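Local coordinates for protein putative short-chain dehydrogenase/reductase (Burkholderia xenovorans, PDB 5IZ4) that probably acts as an NADPH-dependent oxidoreductase of the short-chain dehydrogenase/reductase family, perhaps on 3-oxoacyl substrates, and binds ADP, at residues T14-T20 with G38-G44; C81-V85 with M135-A139; A102-R106 with R123-N128; I116-F121 with S169-Y173; L161-N165 with A261-L267. One frame throughout, in Å; residues are numbered along the deposited sequence. Where two conformers were deposited one is given.

Contact 1 (T14-T20 with G38-G44); sequences TPVCVIT and GWSVAIG
Five backbone hydrogen bonds lace Pro15-Ile19 to Ser40-Gly44 in alternation: Ser40 N to Pro15 O, Cys17 N to Ser40 O (2.9 Å), Ala42 N to Cys17 O, Ile19 N to Ala42 O and Gly44 N to Ile19 O. The bonds donated by Cys17 N and Ala42 N are nearly straight, whereas the Gly44 bond bends to 135°. With the strand segments 4.7 Å apart and 17° from parallel, this is the strand pairing of a beta-alpha-beta crossover, whose helix 25-36 links the two in the Rossmann sheet. Apolar pairs lie on both faces. Val18 CG2 meets Ala42 CB at 4.0 Å on one, and Ile19 CD1 reaches Val41 CB on the other. At the N-terminal end a CH-pi contact sets Pro15 CG over the Trp39 indole, 3.5 Å from the centroid of its five-membered ring and 7° off the normal; Cys17 N lies near the indole plane at the edge of the six-membered ring, beside CE3. One water bridges the segments, donating to Thr14 O and lying 2.8 Å from Ser40 OG.

Contact 2 (C81-V85 with M135-A139); sequences CRHAV and MTRAA
The helical segments Cys81-Val85 and Met135-Ala139 run in broadly the same direction, their axes 8.7 Å apart and crossing at -41°, with the CA atoms of Cys81 and Met135 only 5.2 Å from each other. At Ala138 the side chain is only a methyl, which fits the close axis distance. Ala138 CB packs against Cys81 and Val85, lying 3.8 Å from both Cys81 O and Val85 CG2. The Val85 branches divide their work: CG2 faces the Ala138 methyl, while CG1 rests against Ala138 O. Met135 bends at its second torsion (chi2 65°), which brings SD to 3.9 Å from Cys81 CB and CE near both Val85 CG2 (4.0 Å) and Ala84 CB. On the outer side Arg82 bends at chi2, running CD past Ala138 CB. Its NH2 comes 3.4 Å from Arg137 NE, two donors in almost parallel guanidinium planes, 7° apart. Asp78 probably offsets this like-charge approach, through a salt bridge to Arg137 NH2 and a weak, long ion pair with Arg82 NE; Arg137 NH1 also donates to Ile116 O of the second subunit. A water accepts from Arg82 NH1 and donates to Ala138 O (2.7 Å). Met135 also packs on Val18 and Leu98 of the central strands, as befits neighbouring helices layered on one face of a Rossmann-fold sheet.

Contact 3 (A102-R106 with R123-N128); sequences AGTTR and RVYRVN. With ADP (adenosine-5'-diphosphate), chain B.
Thr104 presents its whole side chain to residues 123-128 of helix 118-146. CB stands 3.8 Å from Arg123 NH1; from there OG1, anti to the backbone N (chi1 -168°), accepts a hydrogen bond from NH1 at 3.0 Å and 158°, its oxygen close to the guanidinium plane. The other branch, CG2, lies 3.5 Å from Arg123 NH1 and packs on Val127 CG2 at 3.8 Å. Arg123 reaches this point by bending at chi3, and its NE is held by a salt bridge to Glu120. The backbone of Thr104 is gripped separately by the Asn128 amide: Thr104 N donates to Asn128 OD1 (2.9 Å), in the carbonyl plane on a lone pair, and Asn128 ND2 returns a bond to Thr104 O (3.1 Å), with the acceptor tilted 16° from the amide plane. ND2 also donates to Ser176 OG, which further fixes the amide's rotation. One residue back, Gly103 CA lies 3.1 Å from Asn128 OD1, and Gly103 N donates to the ribose O4' of ADP (3.3 Å). Val127 CG2 approaches adenine N6, and a water donates to both Ala102 O and Val127 O. The paired amide bonds thus tie the loop after strand 97-100 to the helix, so that loop and helix together supply both the ribose donor and a hydrophobic side of the adenine pocket, consistent with the SDR nucleotide site.

Contact 4 (I116-F121 with S169-Y173); sequences IDDFEF and SSIAY
Ala172 CB packs against both Phe121 and Ile116. It lies over one face of the Phe121 ring, 3.9 Å from the centroid and 22° off the normal, a CH-pi contact displaced toward the ring's rim, and it touches Ile116 CD1 at 3.6 Å. Ile171 CG2 extends the apolar patch, meeting Phe121 CZ (3.7 Å) and the same Ile116 methyl. The anti first torsion of Ile116 (chi1 -163°), followed by an extended chi2, carries CD1 across to both residues. Polar bridges border this patch. One water donates to Glu120 OE2 (2.6 Å) and accepts from Ser170 OG; another donates to Phe121 O and Ala172 O. Further out, two N-caps set the helix starts: Ser170 OG accepts from Tyr173 N at 2.9 Å, and Asp117 OD1 accepts from Glu120 N (3.1 Å), from above the carboxylate plane. Tyr133 of the second subunit meets the Phe121 ring and packs on Ile116, so the N-terminal ends of helices 118-146 and 171-191 meet beside that subunit, consistent with the long-helix dimer interface of SDR enzymes. Ser170 OG serves at once as cap acceptor and donor to water, which couples the start of helix 171-191 to the buried carboxylate of Glu120, the salt-bridge partner of Arg123.

Contact 5 (L161-N165 with A261-L267); sequences LAGLN and AAENGLL
Leu161 carries most of this contact, in which the short helix after strand 153-158 of the Rossmann sheet packs on a type I' turn, Glu263-Leu266, that follows the last strand, 259-262. Leu161 CG is anti to the backbone N (chi1 175°), sending both methyls toward the turn and the 3-10 residue after it: CD1 meets Leu267 CD2 at 3.6 Å, the side chains sliding past each other in opposite directions, while CD2 reaches Leu266 CD1 at 3.9 Å, crossing at about a right angle, and lies near Glu263 CB. Leu161 O accepts from both Leu164 N and Asn165 N, which closes the helical turn. Leu164 directs CD1 to Ala261 CB (4.0 Å) in the last strand, with a looser approach to Leu267 CD1. Asn165 contributes ND2, 4.4 Å from Leu267 CD2; its OD1 is hydrogen-bonded to Thr167 OG1. Gln258 of the third subunit packs on Ala261 and Leu267, and Thr182 OG1 and Arg189 NH2 of the second subunit bond to Gly163 O and Asn165 O. The turn is braced by the Glu263 carboxylate: OE1 accepts from Gly265 N, met 50° out of the carboxylate plane, and OE2 takes Leu267 N at 2.8 Å.

Overall arrangement
From the N terminus, contact 1 closes first, joining strands 16-20 and 40-45 across the connecting helix 25-36. Contact 2 then opens on helix 78-92 and closes on helix 118-146; contact 3 is nested inside its loop and returns the segment after strand 97-100 to that same long helix. Contact 4 crosses both, opening at the start of helix 118-146 and closing on helix 171-191. Contact 5 opens between the segments of contact 4, crosses it, and closes on the end of strand 259-262 and the turn after it. Thr20 of contact 1 packs on Met135 of contact 2 and probably hydrogen-bonds through OG1 to Ala102 N of contact 3; Thr105 and Ser169 join contacts 3 and 4, and Tyr173 packs on Ala162 of contact 5.

Contact 1 (T14-T20 with G38-G44)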
# COMPACT_ATOMS: atom_id res chain seq x y z
N THR A 14 1.87 -34.56 -18.42
CA THR A 14 2.85 -33.70 -17.79
C THR A 14 2.38 -32.25 -17.85
O THR A 14 1.92 -31.81 -18.91
CB THR A 14 4.20 -33.85 -18.50
OG1 THR A 14 4.59 -35.23 -18.42
CG2 THR A 14 5.26 -32.99 -17.83
N PRO A 15 2.47 -31.49 -16.76
CA PRO A 15 1.99 -30.10 -16.79
C PRO A 15 2.82 -29.24 -17.74
O PRO A 15 3.98 -29.53 -18.03
CB PRO A 15 2.15 -29.63 -15.33
CG PRO A 15 3.15 -30.57 -14.74
CD PRO A 15 2.94 -31.89 -15.42
N VAL A 16 2.19 -28.17 -18.23
CA VAL A 16 2.75 -27.31 -19.27
C VAL A 16 2.88 -25.88 -18.75
O VAL A 16 1.92 -25.33 -18.20
CB VAL A 16 1.88 -27.33 -20.54
CG1 VAL A 16 2.35 -26.25 -21.51
CG2 VAL A 16 1.92 -28.71 -21.19
N CYS A 17 4.05 -25.27 -18.98
CA CYS A 17 4.26 -23.86 -18.71
C CYS A 17 4.53 -23.13 -20.02
O CYS A 17 5.36 -23.58 -20.82
CB CYS A 17 5.42 -23.64 -17.74
SG CYS A 17 5.63 -21.89 -17.32
N VAL A 18 3.82 -22.02 -20.24
CA VAL A 18 4.04 -21.14 -21.39
C VAL A 18 4.76 -19.89 -20.90
O VAL A 18 4.32 -19.24 -19.94
CB VAL A 18 2.71 -20.77 -22.06
CG1 VAL A 18 2.94 -19.80 -23.23
CG2 VAL A 18 1.97 -22.03 -22.52
N ILE A 19 5.88 -19.54 -21.54
CA ILE A 19 6.71 -18.41 -21.11
C ILE A 19 6.88 -17.46 -22.29
O ILE A 19 7.49 -17.83 -23.30
CB ILE A 19 8.08 -18.88 -20.60
CG1 ILE A 19 7.95 -19.94 -19.49
CG2 ILE A 19 8.91 -17.70 -20.09
CD1 ILE A 19 8.14 -21.39 -19.98
N THR A 20 6.35 -16.24 -22.18
CA THR A 20 6.72 -15.23 -23.18
C THR A 20 8.00 -14.53 -22.73
O THR A 20 8.39 -14.60 -21.57
CB THR A 20 5.63 -14.20 -23.42
OG1 THR A 20 5.44 -13.38 -22.25
CG2 THR A 20 4.31 -14.86 -23.84
N GLY A 38 10.49 -30.73 -14.25
CA GLY A 38 9.85 -31.78 -15.01
C GLY A 38 8.72 -31.32 -15.89
O GLY A 38 8.15 -32.15 -16.61
N TRP A 39 8.39 -30.03 -15.89
CA TRP A 39 7.31 -29.53 -16.73
C TRP A 39 7.74 -29.46 -18.19
O TRP A 39 8.92 -29.31 -18.51
CB TRP A 39 6.85 -28.14 -16.28
CG TRP A 39 6.10 -28.12 -14.98
CD1 TRP A 39 6.36 -28.86 -13.86
CD2 TRP A 39 4.96 -27.31 -14.66
NE1 TRP A 39 5.46 -28.55 -12.87
CE2 TRP A 39 4.59 -27.60 -13.33
CE3 TRP A 39 4.22 -26.36 -15.37
CZ2 TRP A 39 3.50 -26.99 -12.70
CZ3 TRP A 39 3.13 -25.74 -14.74
CH2 TRP A 39 2.79 -26.06 -13.42
N SER A 40 6.76 -29.57 -19.08
CA SER A 40 6.96 -29.23 -20.48
C SER A 40 6.88 -27.71 -20.62
O SER A 40 6.05 -27.06 -19.97
CB SER A 40 5.92 -29.91 -21.36
OG SER A 40 5.96 -31.32 -21.21
N VAL A 41 7.74 -27.14 -21.45
CA VAL A 41 7.83 -25.69 -21.54
C VAL A 41 7.60 -25.26 -22.99
O VAL A 41 8.18 -25.84 -23.92
CB VAL A 41 9.18 -25.16 -21.00
CG1 VAL A 41 9.25 -25.40 -19.50
CG2 VAL A 41 10.36 -25.83 -21.70
N ALA A 42 6.70 -24.29 -23.16
CA ALA A 42 6.50 -23.62 -24.44
C ALA A 42 7.30 -22.33 -24.41
O ALA A 42 6.97 -21.40 -23.65
CB ALA A 42 5.01 -23.37 -24.70
N ILE A 43 8.37 -22.28 -25.19
CA ILE A 43 9.37 -21.22 -25.12
C ILE A 43 8.97 -20.13 -26.10
O ILE A 43 9.02 -20.31 -27.32
CB ILE A 43 10.76 -21.78 -25.42
CG1 ILE A 43 11.23 -22.65 -24.24
CG2 ILE A 43 11.78 -20.68 -25.68
CD1 ILE A 43 12.31 -23.62 -24.62
N GLY A 44 8.55 -18.98 -25.57
CA GLY A 44 8.11 -17.90 -26.43
C GLY A 44 9.24 -17.04 -26.92
O GLY A 44 9.85 -16.30 -26.15
O HOH W 1 3.27 -32.02 -21.12

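Contact 2 (C81-V85 with M135-A139)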
# COMPACT_ATOMS: atom_id res chain seq x y z
N CYS A 81 -0.77 -14.00 -30.29
CA CYS A 81 -1.06 -14.66 -29.02
C CYS A 81 -1.97 -15.86 -29.23
O CYS A 81 -1.73 -16.94 -28.68
CB CYS A 81 -1.71 -13.67 -28.05
SG CYS A 81 -0.69 -12.26 -27.60
N ARG A 82 -3.01 -15.70 -30.06
CA ARG A 82 -3.92 -16.81 -30.32
C ARG A 82 -3.22 -17.96 -31.03
O ARG A 82 -3.44 -19.13 -30.70
CB ARG A 82 -5.10 -16.33 -31.17
CG ARG A 82 -5.86 -15.15 -30.59
CD ARG A 82 -6.71 -15.55 -29.40
NE ARG A 82 -7.66 -14.49 -29.06
CZ ARG A 82 -8.56 -14.58 -28.09
NH1 ARG A 82 -8.67 -15.69 -27.37
NH2 ARG A 82 -9.38 -13.56 -27.86
N HIS A 83 -2.41 -17.65 -32.05
CA HIS A 83 -1.68 -18.69 -32.76
C HIS A 83 -0.74 -19.44 -31.82
O HIS A 83 -0.62 -20.67 -31.91
CB HIS A 83 -0.89 -18.10 -33.92
CG HIS A 83 -0.19 -19.12 -34.76
ND1 HIS A 83 1.05 -19.62 -34.43
CD2 HIS A 83 -0.55 -19.73 -35.91
CE1 HIS A 83 1.43 -20.50 -35.35
NE2 HIS A 83 0.47 -20.58 -36.26
N ALA A 84 -0.08 -18.72 -30.92
CA ALA A 84 0.84 -19.35 -29.98
C ALA A 84 0.11 -20.36 -29.09
O ALA A 84 0.57 -21.49 -28.90
CB ALA A 84 1.55 -18.29 -29.14
N VAL A 85 -1.04 -19.96 -28.55
CA VAL A 85 -1.81 -20.87 -27.72
C VAL A 85 -2.32 -22.04 -28.53
O VAL A 85 -2.36 -23.18 -28.05
CB VAL A 85 -2.94 -20.11 -27.00
CG1 VAL A 85 -3.93 -21.07 -26.38
CG2 VAL A 85 -2.35 -19.18 -25.94
N MET A 135 -2.04 -12.08 -24.24
CA MET A 135 -1.51 -13.42 -24.04
C MET A 135 -2.30 -14.15 -22.96
O MET A 135 -2.68 -15.32 -23.13
CB MET A 135 -0.03 -13.34 -23.65
CG MET A 135 0.70 -14.66 -23.76
SD MET A 135 0.77 -15.22 -25.48
CE MET A 135 0.94 -16.98 -25.20
N THR A 136 -2.57 -13.47 -21.85
CA THR A 136 -3.34 -14.06 -20.77
C THR A 136 -4.73 -14.46 -21.25
O THR A 136 -5.17 -15.60 -21.02
CB THR A 136 -3.44 -13.09 -19.60
OG1 THR A 136 -2.12 -12.74 -19.14
CG2 THR A 136 -4.19 -13.74 -18.46
N ARG A 137 -5.42 -13.54 -21.93
CA ARG A 137 -6.75 -13.84 -22.47
C ARG A 137 -6.72 -15.06 -23.39
O ARG A 137 -7.63 -15.90 -23.33
CB ARG A 137 -7.31 -12.63 -23.23
CG ARG A 137 -8.62 -12.94 -23.96
CD ARG A 137 -9.25 -11.69 -24.63
NE ARG A 137 -8.40 -11.12 -25.68
CZ ARG A 137 -8.62 -9.94 -26.25
NH1 ARG A 137 -9.66 -9.20 -25.89
NH2 ARG A 137 -7.79 -9.51 -27.20
N ALA A 138 -5.71 -15.15 -24.26
CA ALA A 138 -5.65 -16.27 -25.19
C ALA A 138 -5.50 -17.60 -24.46
O ALA A 138 -6.06 -18.62 -24.90
CB ALA A 138 -4.50 -16.08 -26.18
N ALA A 139 -4.80 -17.61 -23.33
CA ALA A 139 -4.52 -18.81 -22.55
C ALA A 139 -5.62 -19.16 -21.56
O ALA A 139 -5.63 -20.30 -21.07
CB ALA A 139 -3.21 -18.64 -21.77
O HOH W 2 -7.45 -18.74 -27.24

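Contact 3 (A102-R106 with R123-N128)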
# COMPACT_ATOMS: atom_id res chain seq x y z
N ALA A 102 7.47 -11.18 -21.61
CA ALA A 102 7.71 -10.30 -22.74
C ALA A 102 7.56 -8.85 -22.30
O ALA A 102 6.62 -8.50 -21.59
CB ALA A 102 6.72 -10.62 -23.87
N GLY A 103 8.52 -8.02 -22.70
CA GLY A 103 8.43 -6.61 -22.33
C GLY A 103 9.46 -5.80 -23.08
O GLY A 103 10.36 -6.34 -23.73
N THR A 104 9.31 -4.48 -22.99
CA THR A 104 10.25 -3.60 -23.65
C THR A 104 10.36 -2.30 -22.87
O THR A 104 9.51 -1.97 -22.04
CB THR A 104 9.85 -3.31 -25.11
OG1 THR A 104 10.94 -2.69 -25.79
CG2 THR A 104 8.65 -2.38 -25.15
N THR A 105 11.44 -1.57 -23.15
CA THR A 105 11.62 -0.24 -22.59
C THR A 105 12.67 0.48 -23.42
O THR A 105 13.20 -0.05 -24.40
CB THR A 105 12.04 -0.27 -21.12
OG1 THR A 105 11.95 1.05 -20.58
CG2 THR A 105 13.45 -0.81 -20.96
N ARG A 106 12.95 1.72 -23.02
CA ARG A 106 14.08 2.48 -23.52
C ARG A 106 14.44 3.47 -22.42
O ARG A 106 13.55 4.11 -21.85
CB ARG A 106 13.75 3.21 -24.82
CG ARG A 106 14.89 4.02 -25.39
CD ARG A 106 14.76 4.17 -26.90
NE ARG A 106 13.52 4.84 -27.30
CZ ARG A 106 13.35 6.16 -27.28
NH1 ARG A 106 14.34 6.96 -26.88
NH2 ARG A 106 12.20 6.70 -27.67
N ARG A 123 4.37 2.60 -27.43
CA ARG A 123 5.23 1.48 -27.81
C ARG A 123 5.46 0.56 -26.62
O ARG A 123 5.39 -0.67 -26.74
CB ARG A 123 6.56 1.98 -28.35
CG ARG A 123 7.45 0.89 -28.97
CD ARG A 123 8.87 1.40 -29.23
NE ARG A 123 9.57 1.61 -27.97
CZ ARG A 123 10.18 0.65 -27.28
NH1 ARG A 123 10.19 -0.60 -27.75
NH2 ARG A 123 10.79 0.93 -26.13
N VAL A 124 5.71 1.15 -25.46
CA VAL A 124 5.97 0.36 -24.26
C VAL A 124 4.69 -0.29 -23.75
O VAL A 124 4.69 -1.45 -23.31
CB VAL A 124 6.61 1.28 -23.19
CG1 VAL A 124 6.74 0.56 -21.88
CG2 VAL A 124 7.97 1.77 -23.67
N TYR A 125 3.58 0.46 -23.79
CA TYR A 125 2.32 -0.06 -23.29
C TYR A 125 1.83 -1.22 -24.14
O TYR A 125 1.19 -2.15 -23.62
CB TYR A 125 1.28 1.06 -23.28
CG TYR A 125 0.06 0.86 -22.41
CD1 TYR A 125 -1.20 0.70 -22.98
CD2 TYR A 125 0.15 0.88 -21.02
CE1 TYR A 125 -2.34 0.55 -22.19
CE2 TYR A 125 -0.97 0.74 -20.23
CZ TYR A 125 -2.21 0.57 -20.81
OH TYR A 125 -3.34 0.44 -20.01
N ARG A 126 2.13 -1.18 -25.43
CA ARG A 126 1.66 -2.21 -26.34
C ARG A 126 2.22 -3.57 -25.97
O ARG A 126 1.51 -4.58 -26.02
CB ARG A 126 2.03 -1.81 -27.77
CG ARG A 126 2.10 -2.92 -28.79
CD ARG A 126 0.73 -3.38 -29.27
NE ARG A 126 -0.19 -2.30 -29.67
CZ ARG A 126 -1.43 -2.54 -30.08
NH1 ARG A 126 -1.85 -3.80 -30.18
NH2 ARG A 126 -2.25 -1.55 -30.41
N VAL A 127 3.49 -3.63 -25.56
CA VAL A 127 4.08 -4.90 -25.15
C VAL A 127 3.76 -5.20 -23.70
O VAL A 127 3.35 -6.31 -23.35
CB VAL A 127 5.61 -4.89 -25.37
CG1 VAL A 127 6.18 -6.27 -25.05
CG2 VAL A 127 5.97 -4.44 -26.79
N ASN A 128 3.97 -4.22 -22.82
CA ASN A 128 4.00 -4.52 -21.40
C ASN A 128 2.61 -4.73 -20.83
O ASN A 128 2.45 -5.50 -19.87
CB ASN A 128 4.72 -3.39 -20.64
CG ASN A 128 6.18 -3.29 -20.99
OD1 ASN A 128 6.68 -4.05 -21.82
ND2 ASN A 128 6.87 -2.35 -20.37
PB ADP B . 14.24 -9.14 -18.37
O1B ADP B . 12.74 -8.95 -18.79
O2B ADP B . 14.75 -10.61 -18.31
O3B ADP B . 14.78 -8.21 -17.24
PA ADP B . 14.83 -9.04 -21.35
O1A ADP B . 14.75 -7.77 -22.37
O2A ADP B . 15.92 -10.06 -21.81
O3A ADP B . 14.93 -8.43 -19.89
O5' ADP B . 13.32 -9.66 -21.64
C5' ADP B . 12.40 -9.04 -22.56
C4' ADP B . 12.05 -10.14 -23.56
O4' ADP B . 10.77 -9.83 -24.25
C3' ADP B . 13.10 -10.33 -24.69
O3' ADP B . 13.21 -11.67 -25.08
C2' ADP B . 12.42 -9.51 -25.82
O2' ADP B . 12.96 -9.99 -27.05
C1' ADP B . 10.97 -9.92 -25.64
N9 ADP B . 10.05 -8.99 -26.34
C8 ADP B . 10.18 -7.61 -26.57
N7 ADP B . 9.15 -7.16 -27.25
C5 ADP B . 8.33 -8.25 -27.48
C6 ADP B . 7.12 -8.38 -28.14
N6 ADP B . 6.53 -7.31 -28.71
N1 ADP B . 6.55 -9.59 -28.20
C2 ADP B . 7.17 -10.64 -27.63
N3 ADP B . 8.32 -10.60 -26.99
C4 ADP B . 8.89 -9.39 -26.92
O HOH W 3 3.84 -9.04 -22.20

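Contact 4 (I116-F121 with S169-Y173)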
# COMPACT_ATOMS: atom_id res chain seq x y z
N ILE A 116 10.78 12.35 -24.44
CA ILE A 116 9.85 11.24 -24.55
C ILE A 116 8.60 11.78 -25.26
O ILE A 116 8.34 12.98 -25.25
CB ILE A 116 9.53 10.64 -23.16
CG1 ILE A 116 8.89 9.25 -23.30
CG2 ILE A 116 8.64 11.58 -22.35
CD1 ILE A 116 8.86 8.46 -22.00
N ASP A 117 7.87 10.89 -25.93
CA ASP A 117 6.66 11.32 -26.64
C ASP A 117 5.58 10.26 -26.54
O ASP A 117 5.80 9.16 -26.03
CB ASP A 117 6.94 11.67 -28.11
CG ASP A 117 7.60 10.54 -28.86
OD1 ASP A 117 7.75 9.43 -28.31
OD2 ASP A 117 7.98 10.76 -30.02
N ASP A 118 4.40 10.60 -27.07
CA ASP A 118 3.28 9.66 -27.03
C ASP A 118 3.62 8.35 -27.75
O ASP A 118 3.22 7.27 -27.30
CB ASP A 118 2.01 10.29 -27.62
CG ASP A 118 2.18 10.87 -29.03
OD1 ASP A 118 3.32 11.05 -29.53
OD2 ASP A 118 1.14 11.18 -29.65
N PHE A 119 4.40 8.43 -28.84
CA PHE A 119 4.83 7.22 -29.54
C PHE A 119 5.47 6.22 -28.59
O PHE A 119 5.19 5.02 -28.66
CB PHE A 119 5.82 7.57 -30.65
CG PHE A 119 5.18 8.25 -31.83
CD1 PHE A 119 4.42 7.52 -32.73
CD2 PHE A 119 5.31 9.61 -32.02
CE1 PHE A 119 3.82 8.13 -33.82
CE2 PHE A 119 4.71 10.24 -33.12
CZ PHE A 119 3.96 9.49 -34.02
N GLU A 120 6.35 6.69 -27.71
CA GLU A 120 7.06 5.80 -26.81
C GLU A 120 6.15 5.29 -25.70
O GLU A 120 6.24 4.11 -25.33
CB GLU A 120 8.29 6.51 -26.24
CG GLU A 120 9.09 5.68 -25.24
CD GLU A 120 9.77 4.47 -25.86
OE1 GLU A 120 9.81 4.34 -27.12
OE2 GLU A 120 10.27 3.63 -25.07
N PHE A 121 5.25 6.13 -25.19
CA PHE A 121 4.28 5.65 -24.21
C PHE A 121 3.48 4.50 -24.80
O PHE A 121 3.30 3.46 -24.15
CB PHE A 121 3.33 6.77 -23.77
CG PHE A 121 3.87 7.67 -22.67
CD1 PHE A 121 4.51 8.86 -22.99
CD2 PHE A 121 3.68 7.35 -21.34
CE1 PHE A 121 4.98 9.70 -22.00
CE2 PHE A 121 4.16 8.19 -20.33
CZ PHE A 121 4.81 9.37 -20.66
N SER A 169 13.50 2.71 -15.90
CA SER A 169 14.20 3.13 -17.11
C SER A 169 13.56 4.36 -17.76
O SER A 169 14.27 5.20 -18.33
CB SER A 169 14.26 1.96 -18.09
OG SER A 169 12.98 1.36 -18.23
N SER A 170 12.24 4.50 -17.68
CA SER A 170 11.58 5.68 -18.20
C SER A 170 10.23 5.83 -17.53
O SER A 170 9.69 4.88 -16.95
CB SER A 170 11.37 5.62 -19.72
OG SER A 170 10.24 4.81 -20.04
N ILE A 171 9.66 7.03 -17.63
CA ILE A 171 8.34 7.25 -17.06
C ILE A 171 7.28 6.47 -17.83
O ILE A 171 6.26 6.05 -17.25
CB ILE A 171 8.03 8.76 -16.99
CG1 ILE A 171 6.85 9.03 -16.05
CG2 ILE A 171 7.78 9.35 -18.39
CD1 ILE A 171 6.47 10.50 -15.94
N ALA A 172 7.49 6.25 -19.14
CA ALA A 172 6.56 5.41 -19.90
C ALA A 172 6.62 3.96 -19.44
O ALA A 172 5.60 3.27 -19.37
CB ALA A 172 6.85 5.51 -21.40
N TYR A 173 7.82 3.48 -19.11
CA TYR A 173 7.96 2.13 -18.58
C TYR A 173 7.30 2.03 -17.21
O TYR A 173 6.53 1.09 -16.95
CB TYR A 173 9.45 1.78 -18.49
CG TYR A 173 9.75 0.42 -17.92
CD1 TYR A 173 9.74 -0.72 -18.72
CD2 TYR A 173 10.06 0.26 -16.57
CE1 TYR A 173 10.04 -1.97 -18.21
CE2 TYR A 173 10.36 -0.99 -16.04
CZ TYR A 173 10.34 -2.10 -16.87
OH TYR A 173 10.63 -3.34 -16.35
O HOH W 4 10.81 4.22 -22.60
O HOH W 5 3.44 3.64 -21.23

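Contact 5 (L161-N165 with A261-L267)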
# COMPACT_ATOMS: atom_id res chain seq x y z
N LEU A 161 9.69 -3.06 -9.90
CA LEU A 161 9.75 -2.02 -8.87
C LEU A 161 9.31 -0.67 -9.41
O LEU A 161 8.66 0.12 -8.71
CB LEU A 161 11.18 -1.93 -8.32
CG LEU A 161 11.45 -0.82 -7.32
CD1 LEU A 161 10.55 -0.97 -6.12
CD2 LEU A 161 12.92 -0.84 -6.90
N ALA A 162 9.63 -0.39 -10.68
CA ALA A 162 9.23 0.88 -11.28
C ALA A 162 7.72 1.10 -11.22
O ALA A 162 7.26 2.24 -11.10
CB ALA A 162 9.70 0.95 -12.75
N GLY A 163 6.92 0.03 -11.34
CA GLY A 163 5.48 0.19 -11.26
C GLY A 163 5.01 0.58 -9.87
O GLY A 163 3.98 1.23 -9.72
N LEU A 164 5.78 0.20 -8.85
CA LEU A 164 5.42 0.48 -7.47
C LEU A 164 5.73 1.92 -7.08
O LEU A 164 4.90 2.58 -6.45
CB LEU A 164 6.15 -0.48 -6.54
CG LEU A 164 5.71 -1.94 -6.67
CD1 LEU A 164 6.58 -2.82 -5.77
CD2 LEU A 164 4.23 -2.07 -6.32
N ASN A 165 6.91 2.43 -7.45
CA ASN A 165 7.35 3.73 -6.94
C ASN A 165 7.68 4.76 -8.01
O ASN A 165 8.17 5.84 -7.68
CB ASN A 165 8.55 3.56 -6.00
CG ASN A 165 9.81 3.05 -6.71
OD1 ASN A 165 9.83 2.88 -7.94
ND2 ASN A 165 10.87 2.80 -5.93
N ALA A 261 7.44 -7.95 -4.29
CA ALA A 261 8.63 -7.16 -4.59
C ALA A 261 9.88 -7.93 -4.15
O ALA A 261 10.00 -8.32 -2.99
CB ALA A 261 8.56 -5.80 -3.90
N ALA A 262 10.80 -8.13 -5.09
CA ALA A 262 12.08 -8.79 -4.84
C ALA A 262 13.13 -7.82 -5.36
O ALA A 262 13.53 -7.88 -6.53
CB ALA A 262 12.15 -10.15 -5.53
N GLU A 263 13.55 -6.89 -4.49
CA GLU A 263 14.30 -5.73 -4.95
C GLU A 263 15.47 -5.40 -4.04
O GLU A 263 15.96 -4.26 -4.05
CB GLU A 263 13.40 -4.49 -5.08
CG GLU A 263 12.27 -4.36 -4.04
CD GLU A 263 12.75 -4.39 -2.59
OE1 GLU A 263 13.26 -5.44 -2.14
OE2 GLU A 263 12.60 -3.36 -1.89
N ASN A 264 15.92 -6.37 -3.23
CA ASN A 264 17.14 -6.23 -2.44
C ASN A 264 17.06 -5.09 -1.43
O ASN A 264 18.08 -4.51 -1.05
CB ASN A 264 18.35 -6.09 -3.37
CG ASN A 264 18.55 -7.33 -4.20
OD1 ASN A 264 18.80 -8.40 -3.65
ND2 ASN A 264 18.38 -7.22 -5.52
N GLY A 265 15.84 -4.77 -0.98
CA GLY A 265 15.65 -3.77 0.05
C GLY A 265 15.49 -2.35 -0.44
O GLY A 265 15.37 -1.44 0.40
N LEU A 266 15.50 -2.10 -1.75
CA LEU A 266 15.47 -0.72 -2.22
C LEU A 266 14.25 0.05 -1.69
O LEU A 266 14.34 1.26 -1.46
CB LEU A 266 15.49 -0.67 -3.75
CG LEU A 266 16.85 -0.94 -4.40
CD1 LEU A 266 16.72 -1.09 -5.91
CD2 LEU A 266 17.84 0.18 -4.06
N LEU A 267 13.12 -0.63 -1.48
CA LEU A 267 11.94 0.04 -0.96
C LEU A 267 12.15 0.56 0.46
O LEU A 267 11.43 1.47 0.89
CB LEU A 267 10.72 -0.89 -0.99
CG LEU A 267 10.13 -1.20 -2.36
CD1 LEU A 267 9.22 -2.41 -2.27
CD2 LEU A 267 9.36 0.02 -2.89